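Peptidoglycan-N-acetylmuramic acid deacetylase PdaC (Bacillus subtilis subsp. subtilis str. 168, PDB 6H8N) removes acetyl groups from N-acetylmuramic acid residues of peptidoglycan, which confers lysozyme resistance, and also deacetylates short chitin oligomers through the C-terminal polysaccharide deacetylase domain that forms this chain. Local coordinates at residues D18-A23 with S46-Y51; T24-L29 with L55-K60; N67-H72 with L84-D89. The protein carries 1 engineered substitution. One frame throughout, in Å; residues are numbered along the deposited sequence.

Contact 1. Residues D18-A23 with S46-Y51; sequences DGPNPA and SRVQYY. With ZN (zinc ion), chain C.
Pro20, after a cis peptide bond, forms the tight half of this contact, pressed against the last turn of helix 45-50 where the two backbones come closest. Its ring passes Arg47 in the opposite direction, with Pro20 CD 3.7 Å from Arg47 CB and 4.0 Å from Val48 CG2. Pro22, at the start of helix 22-35, lies across the Tyr51 ring at about a right angle: Pro22 CD stands 3.3 Å from the ring centroid and 6° off its normal, a CH-pi contact over the middle of the face. Tyr50 CB lies toward the rim of the opposite face.

The other half is polar and partly open. Arg47, its chain extended from CG to NE, lies along the loop. Arg47 NH1 donates to Pro20 O at 3.0 Å (N-H...O 162°), nearly in the guanidinium plane and on a carbonyl lone pair. Arg47 NH1 also reaches Asn21 OD1 at 3.1 Å, but bent to 137° and from above the amide plane; the amide stands almost perpendicular to the guanidinium, while Asn21 ND2 is engaged by Thr24 OG1. A water-mediated link is loose on the arginine side only: the water donates to Asp18 O at 2.8 Å but accepts weakly from Arg47 NE.

Asp18 turns its carboxylate away from the helix, and its OD1 binds zinc at 1.9 Å. His68 and His72 supply the other protein ligands, completing the Asp-His-His metal triad of the NodB-type family 4 carbohydrate esterases.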
loop_
_atom_site.group_PDB
_atom_site.type_symbol
_atom_site.label_atom_id
_atom_site.label_comp_id
_atom_site.label_asym_id
_atom_site.label_seq_id
_atom_site.Cartn_x
_atom_site.Cartn_y
_atom_site.Cartn_z
ATOM N N ASP A 18 4.007 2.339 6.868
ATOM C CA ASP A 18 4.707 2.905 8.031
ATOM C C ASP A 18 5.496 4.163 7.732
ATOM O O ASP A 18 5.967 4.811 8.667
ATOM C CB ASP A 18 5.624 1.921 8.770
ATOM C CG ASP A 18 4.885 0.789 9.393
ATOM O OD1 ASP A 18 3.660 0.864 9.506
ATOM O OD2 ASP A 18 5.558 -0.224 9.722
ATOM N N GLY A 19 5.615 4.537 6.473
ATOM C CA GLY A 19 6.284 5.777 6.104
ATOM C C GLY A 19 5.317 6.952 6.194
ATOM O O GLY A 19 4.198 6.824 6.694
ATOM N N PRO A 20 5.711 8.108 5.661
ATOM C CA PRO A 20 6.956 8.302 4.910
ATOM C C PRO A 20 8.198 8.360 5.772
ATOM O O PRO A 20 8.176 8.787 6.930
ATOM C CB PRO A 20 6.750 9.665 4.247
ATOM C CG PRO A 20 5.767 10.360 5.106
ATOM C CD PRO A 20 4.856 9.304 5.621
ATOM N N ASN A 21 9.308 7.928 5.181
ATOM C CA ASN A 21 10.633 8.064 5.771
ATOM C C ASN A 21 11.547 8.414 4.612
ATOM O O ASN A 21 11.911 7.526 3.828
ATOM C CB ASN A 21 11.058 6.749 6.413
ATOM C CG ASN A 21 12.351 6.871 7.124
ATOM O OD1 ASN A 21 12.534 7.798 7.895
ATOM N ND2 ASN A 21 13.283 5.961 6.861
ATOM N N PRO A 22 11.933 9.681 4.450
ATOM C CA PRO A 22 12.626 10.064 3.201
ATOM C C PRO A 22 13.738 9.129 2.753
ATOM O O PRO A 22 13.764 8.738 1.583
ATOM C CB PRO A 22 13.104 11.485 3.509
ATOM C CG PRO A 22 12.042 12.030 4.401
ATOM C CD PRO A 22 11.608 10.865 5.268
ATOM N N ALA A 23 14.645 8.739 3.651
ATOM C CA ALA A 23 15.807 7.982 3.221
ATOM C C ALA A 23 15.406 6.684 2.541
ATOM O O ALA A 23 16.054 6.259 1.576
ATOM C CB ALA A 23 16.727 7.713 4.407
ATOM N N SER A 46 1.445 10.905 11.788
ATOM C CA SER A 46 2.559 11.593 12.447
ATOM C C SER A 46 3.737 11.797 11.497
ATOM O O SER A 46 4.402 12.840 11.516
ATOM C CB SER A 46 2.976 10.818 13.694
ATOM O OG SER A 46 3.398 9.503 13.379
ATOM N N ARG A 47 4.024 10.809 10.651
ATOM C CA ARG A 47 5.130 10.922 9.704
ATOM C C ARG A 47 4.806 11.819 8.517
ATOM O O ARG A 47 5.701 12.489 7.995
ATOM C CB ARG A 47 5.586 9.540 9.224
ATOM C CG ARG A 47 6.531 8.887 10.221
ATOM C CD ARG A 47 7.107 7.565 9.728
ATOM N NE ARG A 47 8.222 7.148 10.553
ATOM C CZ ARG A 47 9.485 7.498 10.358
ATOM N NH1 ARG A 47 9.844 8.214 9.322
ATOM N NH2 ARG A 47 10.419 7.064 11.197
ATOM N N VAL A 48 3.552 11.842 8.059
ATOM C CA VAL A 48 3.146 12.833 7.073
ATOM C C VAL A 48 3.422 14.236 7.602
ATOM O O VAL A 48 3.910 15.101 6.873
ATOM C CB VAL A 48 1.666 12.636 6.686
ATOM C CG1 VAL A 48 1.177 13.777 5.847
ATOM C CG2 VAL A 48 1.477 11.325 5.974
ATOM N N GLN A 49 3.108 14.473 8.877
ATOM C CA GLN A 49 3.335 15.783 9.474
ATOM C C GLN A 49 4.818 16.122 9.491
ATOM O O GLN A 49 5.199 17.262 9.215
ATOM C CB GLN A 49 2.748 15.815 10.884
ATOM C CG GLN A 49 2.754 17.196 11.535
ATOM C CD GLN A 49 1.927 17.210 12.800
ATOM O OE1 GLN A 49 0.917 17.926 12.889
ATOM N NE2 GLN A 49 2.306 16.399 13.763
ATOM N N TYR A 50 5.677 15.140 9.772
ATOM C CA TYR A 50 7.115 15.374 9.763
ATOM C C TYR A 50 7.664 15.580 8.362
ATOM O O TYR A 50 8.641 16.325 8.185
ATOM C CB TYR A 50 7.843 14.178 10.382
ATOM C CG TYR A 50 7.792 14.072 11.902
ATOM C CD1 TYR A 50 8.092 15.140 12.716
ATOM C CD2 TYR A 50 7.424 12.873 12.520
ATOM C CE1 TYR A 50 8.060 15.016 14.117
ATOM C CE2 TYR A 50 7.377 12.747 13.905
ATOM C CZ TYR A 50 7.697 13.827 14.696
ATOM O OH TYR A 50 7.668 13.725 16.079
ATOM N N TYR A 51 7.076 14.917 7.357
ATOM C CA TYR A 51 7.679 14.777 6.031
ATOM C C TYR A 51 6.660 15.071 4.933
ATOM O O TYR A 51 6.413 14.235 4.049
ATOM C CB TYR A 51 8.227 13.359 5.885
ATOM C CG TYR A 51 9.316 12.995 6.878
ATOM C CD1 TYR A 51 10.502 13.712 6.925
ATOM C CD2 TYR A 51 9.164 11.931 7.749
ATOM C CE1 TYR A 51 11.509 13.364 7.812
ATOM C CE2 TYR A 51 10.167 11.582 8.633
ATOM C CZ TYR A 51 11.338 12.307 8.646
ATOM O OH TYR A 51 12.364 11.971 9.505
HETATM ZN ZN ZN C . 2.371 -0.438 10.177
HETATM O O HOH W 1 7.079 4.202 11.214
#

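Contact 2. Residues T24-L29 with L55-K60; sequences TTNQIL and LIRMLK
A near-parallel helix-helix contact joins two helices that lie over strand 40-43 of the central parallel sheet. The axes of 24-29 and 55-60 run in the same sense, 13° apart, with a closest approach of 10.8 Å. The buried layer is apolar. The Leu29 and Met58 side chains cross obliquely, Leu29 CD2 lying 3.9 Å from Met58 CB, and Thr25 CG2 touches Met58 CE at 3.8 Å. Met58 is bent at chi3 (57°), and Phe41 packs against Thr25, Leu29 and Met58 from the sheet.

Arg57 closes the outer side. CG is anti to the backbone N and the chain stays extended to NE, carrying the guanidinium across to 24-29, where Leu29 CB sits 3.5 Å above the centre of one face. Arg57 NH1 then bonds to both Asn26 O and Asn26 OD1, each at 3.3 Å. Both bonds are long and bent: Asn26 O is met on a lone pair, whereas the donor lies above the amide plane at OD1.

Salt bridges from Arg57 NH2 to Asp30 and from NE to Glu61 are its main polar ties; the two carboxylates probably offset its charge and, with the Asn26 bonds, restrict its rotation.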
loop_
_atom_site.group_PDB
_atom_site.type_symbol
_atom_site.label_atom_id
_atom_site.label_comp_id
_atom_site.label_asym_id
_atom_site.label_seq_id
_atom_site.Cartn_x
_atom_site.Cartn_y
_atom_site.Cartn_z
ATOM N N THR A 24 14.355 6.028 3.026
ATOM C CA THR A 24 13.926 4.761 2.452
ATOM C C THR A 24 12.787 4.942 1.452
ATOM O O THR A 24 12.840 4.385 0.350
ATOM C CB THR A 24 13.527 3.794 3.568
ATOM O OG1 THR A 24 12.602 4.439 4.446
ATOM C CG2 THR A 24 14.737 3.386 4.379
ATOM N N THR A 25 11.781 5.753 1.784
ATOM C CA THR A 25 10.669 5.982 0.872
ATOM C C THR A 25 11.130 6.593 -0.439
ATOM O O THR A 25 10.649 6.203 -1.507
ATOM C CB THR A 25 9.619 6.869 1.540
ATOM O OG1 THR A 25 9.262 6.314 2.814
ATOM C CG2 THR A 25 8.380 7.011 0.657
ATOM N N ASN A 26 12.068 7.552 -0.396
ATOM C CA ASN A 26 12.516 8.165 -1.651
ATOM C C ASN A 26 13.233 7.164 -2.550
ATOM O O ASN A 26 13.138 7.239 -3.778
ATOM C CB ASN A 26 13.430 9.361 -1.404
ATOM C CG ASN A 26 12.684 10.588 -0.965
ATOM O OD1 ASN A 26 11.539 10.826 -1.369
ATOM N ND2 ASN A 26 13.352 11.419 -0.190
ATOM N N GLN A 27 13.991 6.245 -1.954
ATOM C CA GLN A 27 14.652 5.214 -2.741
ATOM C C GLN A 27 13.626 4.326 -3.437
ATOM O O GLN A 27 13.771 4.001 -4.620
ATOM C CB GLN A 27 15.555 4.401 -1.811
ATOM C CG GLN A 27 16.414 3.397 -2.512
ATOM C CD GLN A 27 17.162 2.495 -1.551
ATOM O OE1 GLN A 27 17.694 2.938 -0.534
ATOM N NE2 GLN A 27 17.213 1.231 -1.883
ATOM N N ILE A 28 12.550 3.960 -2.726
ATOM C CA ILE A 28 11.498 3.142 -3.314
ATOM C C ILE A 28 10.787 3.907 -4.422
ATOM O O ILE A 28 10.515 3.362 -5.496
ATOM C CB ILE A 28 10.536 2.678 -2.209
ATOM C CG1 ILE A 28 11.257 1.695 -1.269
ATOM C CG2 ILE A 28 9.267 2.051 -2.793
ATOM C CD1 ILE A 28 10.573 1.484 0.056
ATOM N N LEU A 29 10.485 5.185 -4.184
ATOM C CA LEU A 29 9.871 6.011 -5.219
ATOM C C LEU A 29 10.770 6.097 -6.445
ATOM O O LEU A 29 10.283 6.049 -7.574
ATOM C CB LEU A 29 9.563 7.407 -4.684
ATOM C CG LEU A 29 8.431 7.454 -3.657
ATOM C CD1 LEU A 29 8.402 8.801 -2.962
ATOM C CD2 LEU A 29 7.083 7.174 -4.311
ATOM N N LEU A 55 4.952 13.032 1.007
ATOM C CA LEU A 55 3.568 12.803 0.587
ATOM C C LEU A 55 3.320 13.432 -0.777
ATOM O O LEU A 55 2.744 12.805 -1.668
ATOM C CB LEU A 55 2.604 13.403 1.614
ATOM C CG LEU A 55 1.146 13.416 1.195
ATOM C CD1 LEU A 55 0.609 12.012 1.019
ATOM C CD2 LEU A 55 0.312 14.198 2.172
ATOM N N ILE A 56 3.733 14.691 -0.952
ATOM C CA ILE A 56 3.542 15.332 -2.244
ATOM C C ILE A 56 4.239 14.545 -3.346
ATOM O O ILE A 56 3.668 14.329 -4.418
ATOM C CB ILE A 56 3.982 16.813 -2.201
ATOM C CG1 ILE A 56 3.122 17.629 -1.228
ATOM C CG2 ILE A 56 3.959 17.414 -3.607
ATOM C CD1 ILE A 56 1.670 17.679 -1.581
ATOM N N ARG A 57 5.477 14.111 -3.107
ATOM C CA ARG A 57 6.200 13.386 -4.141
ATOM C C ARG A 57 5.491 12.087 -4.529
ATOM O O ARG A 57 5.350 11.772 -5.718
ATOM C CB ARG A 57 7.640 13.105 -3.712
ATOM C CG ARG A 57 8.424 12.423 -4.821
ATOM C CD ARG A 57 9.901 12.157 -4.532
ATOM N NE ARG A 57 10.320 11.324 -5.642
ATOM C CZ ARG A 57 11.284 10.413 -5.639
ATOM N NH1 ARG A 57 12.048 10.234 -4.574
ATOM N NH2 ARG A 57 11.454 9.669 -6.720
ATOM N N MET A 58 5.041 11.309 -3.544
ATOM C CA MET A 58 4.437 10.037 -3.903
ATOM C C MET A 58 3.173 10.249 -4.725
ATOM O O MET A 58 2.923 9.502 -5.681
ATOM C CB MET A 58 4.204 9.151 -2.680
ATOM C CG MET A 58 3.317 9.683 -1.644
ATOM S SD MET A 58 3.230 8.577 -0.172
ATOM C CE MET A 58 4.889 8.393 0.405
ATOM N N LEU A 59 2.382 11.290 -4.398
ATOM C CA LEU A 59 1.184 11.608 -5.179
ATOM C C LEU A 59 1.544 12.131 -6.562
ATOM O O LEU A 59 0.915 11.752 -7.555
ATOM C CB LEU A 59 0.344 12.648 -4.444
ATOM C CG LEU A 59 -0.372 12.184 -3.183
ATOM C CD1 LEU A 59 -0.934 13.413 -2.446
ATOM C CD2 LEU A 59 -1.473 11.218 -3.519
ATOM N N LYS A 60 2.546 13.007 -6.644
ATOM C CA LYS A 60 2.929 13.573 -7.932
ATOM C C LYS A 60 3.371 12.487 -8.892
ATOM O O LYS A 60 3.149 12.597 -10.099
ATOM C CB LYS A 60 4.032 14.602 -7.729
ATOM C CG LYS A 60 4.389 15.356 -8.985
ATOM C CD LYS A 60 5.319 16.512 -8.684
ATOM C CE LYS A 60 5.562 17.344 -9.930
ATOM N NZ LYS A 60 6.346 18.580 -9.628
#

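Contact 3. Residues N67-H72 with L84-D89; sequences NHSWSH and LKQIND. With ZN (zinc ion), chain C.
The zinc-binding loop of this NodB-type deacetylase, with its His-x-x-x-His pattern, is fastened to helix 80-98 by side-chain amides. His68 and His72 point away from the helix and bind zinc through NE2, each at 2.0 Å; Arg106 O takes up His68 ND1.

Asn67, CG anti to the backbone N (chi1 -176°), divides its amide between loop and helix. OD1 accepts from Ser69 N in an Asx turn. Asn67 ND2 serves both Gln91 OE1 and Ile87 O, the latter at 2.9 Å, nearly in the amide plane and on a lone pair. Ser69 OG accepts from His72 N (an ST motif) and donates to His68 O at 2.6 Å. Asn67 and Ser69 thus probably help hold the loop shape that presents the histidines.

Trp70 lays CE3 3.7 Å from Asp89 CB, its ring steep to a carboxylate held by Lys85 NZ.

Gln86, bent at chi2 (-85°), turns its amide back to the loop. Gln86 OE1 accepts from Trp70 N at 2.9 Å, above the carbonyl plane, and from Ser71 N at 3.0 Å, on a lone pair and straighter (162°); Gln86 NE2 donates to Ser71 OG at 2.9 Å, the oxygen lying almost in the Gln86 amide plane.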
loop_
_atom_site.group_PDB
_atom_site.type_symbol
_atom_site.label_atom_id
_atom_site.label_comp_id
_atom_site.label_asym_id
_atom_site.label_seq_id
_atom_site.Cartn_x
_atom_site.Cartn_y
_atom_site.Cartn_z
ATOM N N ASN A 67 -4.495 5.367 4.441
ATOM C CA ASN A 67 -4.404 5.805 5.827
ATOM C C ASN A 67 -3.978 4.643 6.723
ATOM O O ASN A 67 -4.616 3.591 6.706
ATOM C CB ASN A 67 -5.804 6.308 6.206
ATOM C CG ASN A 67 -5.901 6.913 7.591
ATOM O OD1 ASN A 67 -5.383 6.388 8.583
ATOM N ND2 ASN A 67 -6.647 8.003 7.680
ATOM N N HIS A 68 -2.914 4.834 7.509
ATOM C CA HIS A 68 -2.389 3.777 8.379
ATOM C C HIS A 68 -2.417 4.176 9.848
ATOM O O HIS A 68 -1.658 3.633 10.650
ATOM C CB HIS A 68 -0.981 3.399 7.931
ATOM C CG HIS A 68 -0.464 2.097 8.469
ATOM N ND1 HIS A 68 -1.193 0.930 8.512
ATOM C CD2 HIS A 68 0.770 1.786 8.928
ATOM C CE1 HIS A 68 -0.433 -0.043 9.008
ATOM N NE2 HIS A 68 0.768 0.445 9.247
ATOM N N SER A 69 -3.319 5.103 10.210
ATOM C CA SER A 69 -3.456 5.662 11.560
ATOM C C SER A 69 -2.446 6.765 11.816
ATOM O O SER A 69 -1.573 7.040 10.987
ATOM C CB SER A 69 -3.367 4.601 12.668
ATOM O OG SER A 69 -2.037 4.351 13.093
ATOM N N TRP A 70 -2.601 7.452 12.955
ATOM C CA TRP A 70 -1.713 8.557 13.301
ATOM C C TRP A 70 -0.396 8.063 13.893
ATOM O O TRP A 70 0.683 8.466 13.455
ATOM C CB TRP A 70 -2.411 9.522 14.274
ATOM C CG TRP A 70 -1.531 10.697 14.569
ATOM C CD1 TRP A 70 -0.642 10.833 15.606
ATOM C CD2 TRP A 70 -1.431 11.903 13.806
ATOM N NE1 TRP A 70 0.005 12.043 15.524
ATOM C CE2 TRP A 70 -0.457 12.719 14.428
ATOM C CE3 TRP A 70 -2.070 12.373 12.663
ATOM C CZ2 TRP A 70 -0.110 13.971 13.938
ATOM C CZ3 TRP A 70 -1.726 13.608 12.179
ATOM C CH2 TRP A 70 -0.753 14.400 12.815
ATOM N N SER A 71 -0.474 7.190 14.910
ATOM C CA SER A 71 0.699 6.790 15.687
ATOM C C SER A 71 0.807 5.276 15.864
ATOM O O SER A 71 1.572 4.814 16.721
ATOM C CB SER A 71 0.698 7.492 17.052
ATOM O OG SER A 71 -0.485 7.178 17.745
ATOM N N HIS A 72 0.086 4.496 15.071
ATOM C CA HIS A 72 0.270 3.038 14.972
ATOM C C HIS A 72 -0.181 2.252 16.205
ATOM O O HIS A 72 0.401 1.199 16.475
ATOM C CB HIS A 72 1.738 2.671 14.665
ATOM C CG HIS A 72 1.891 1.473 13.772
ATOM N ND1 HIS A 72 1.827 0.179 14.234
ATOM C CD2 HIS A 72 2.106 1.383 12.438
ATOM C CE1 HIS A 72 1.969 -0.657 13.222
ATOM N NE2 HIS A 72 2.150 0.048 12.119
ATOM N N LEU A 84 -11.323 6.247 15.906
ATOM C CA LEU A 84 -11.750 7.135 14.831
ATOM C C LEU A 84 -10.908 8.398 14.798
ATOM O O LEU A 84 -10.625 8.922 13.714
ATOM C CB LEU A 84 -13.246 7.453 14.968
ATOM C CG LEU A 84 -14.163 6.254 14.757
ATOM C CD1 LEU A 84 -15.624 6.649 15.012
ATOM C CD2 LEU A 84 -14.006 5.643 13.363
ATOM N N LYS A 85 -10.473 8.897 15.951
ATOM C CA LYS A 85 -9.602 10.061 15.968
ATOM C C LYS A 85 -8.254 9.760 15.312
ATOM O O LYS A 85 -7.691 10.621 14.623
ATOM C CB LYS A 85 -9.422 10.563 17.393
ATOM C CG LYS A 85 -8.681 11.860 17.492
ATOM C CD LYS A 85 -8.749 12.395 18.910
ATOM C CE LYS A 85 -8.265 13.829 18.978
ATOM N NZ LYS A 85 -6.888 13.980 18.449
ATOM N N GLN A 86 -7.700 8.564 15.543
ATOM C CA GLN A 86 -6.466 8.171 14.862
ATOM C C GLN A 86 -6.642 8.251 13.349
ATOM O O GLN A 86 -5.782 8.787 12.634
ATOM C CB GLN A 86 -6.095 6.744 15.263
ATOM C CG GLN A 86 -5.454 6.603 16.632
ATOM C CD GLN A 86 -3.971 6.842 16.606
ATOM O OE1 GLN A 86 -3.294 6.615 15.596
ATOM N NE2 GLN A 86 -3.430 7.290 17.722
ATOM N N ILE A 87 -7.754 7.727 12.857
ATOM C CA ILE A 87 -8.011 7.718 11.422
ATOM C C ILE A 87 -8.287 9.125 10.915
ATOM O O ILE A 87 -7.695 9.569 9.925
ATOM C CB ILE A 87 -9.158 6.746 11.090
ATOM C CG1 ILE A 87 -8.804 5.318 11.520
ATOM C CG2 ILE A 87 -9.510 6.789 9.601
ATOM C CD1 ILE A 87 -7.475 4.792 11.064
ATOM N N ASN A 88 -9.168 9.863 11.602
ATOM C CA ASN A 88 -9.560 11.183 11.121
ATOM C C ASN A 88 -8.415 12.181 11.216
ATOM O O ASN A 88 -8.257 13.028 10.324
ATOM C CB ASN A 88 -10.810 11.674 11.855
ATOM C CG ASN A 88 -12.032 10.926 11.443
ATOM O OD1 ASN A 88 -12.152 10.494 10.292
ATOM N ND2 ASN A 88 -12.964 10.764 12.369
ATOM N N ASP A 89 -7.586 12.098 12.257
ATOM C CA ASP A 89 -6.440 12.999 12.327
ATOM C C ASP A 89 -5.508 12.775 11.144
ATOM O O ASP A 89 -4.868 13.718 10.664
ATOM C CB ASP A 89 -5.645 12.801 13.618
ATOM C CG ASP A 89 -6.329 13.374 14.844
ATOM O OD1 ASP A 89 -7.304 14.135 14.696
ATOM O OD2 ASP A 89 -5.852 13.050 15.958
HETATM ZN ZN ZN C . 2.371 -0.438 10.177
#

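Overall arrangement
Contact 2 is buried; contacts 1 and 3 are partly buried and meet at the zinc, to which 18-23 brings the aspartate and 67-72 the two histidines. Contacts 1 and 2 both use helix 22-35, contact 1 only at its first residue, after the loop that packs on 45-50, contact 2 along its side against 52-60; they touch through Pro20 with Thr25 and Val48 with Leu55. Contact 3 uses helix 80-98 instead and adjoins contact 1 where Ser46 OG bonds to Trp70 O; contacts 2 and 3 do not touch. The chemistry follows position: apolar packing beside a strongly engaged arginine between helices, proline rings plus arginine at the loop-helix junction, and amide bonding behind the metal ligands.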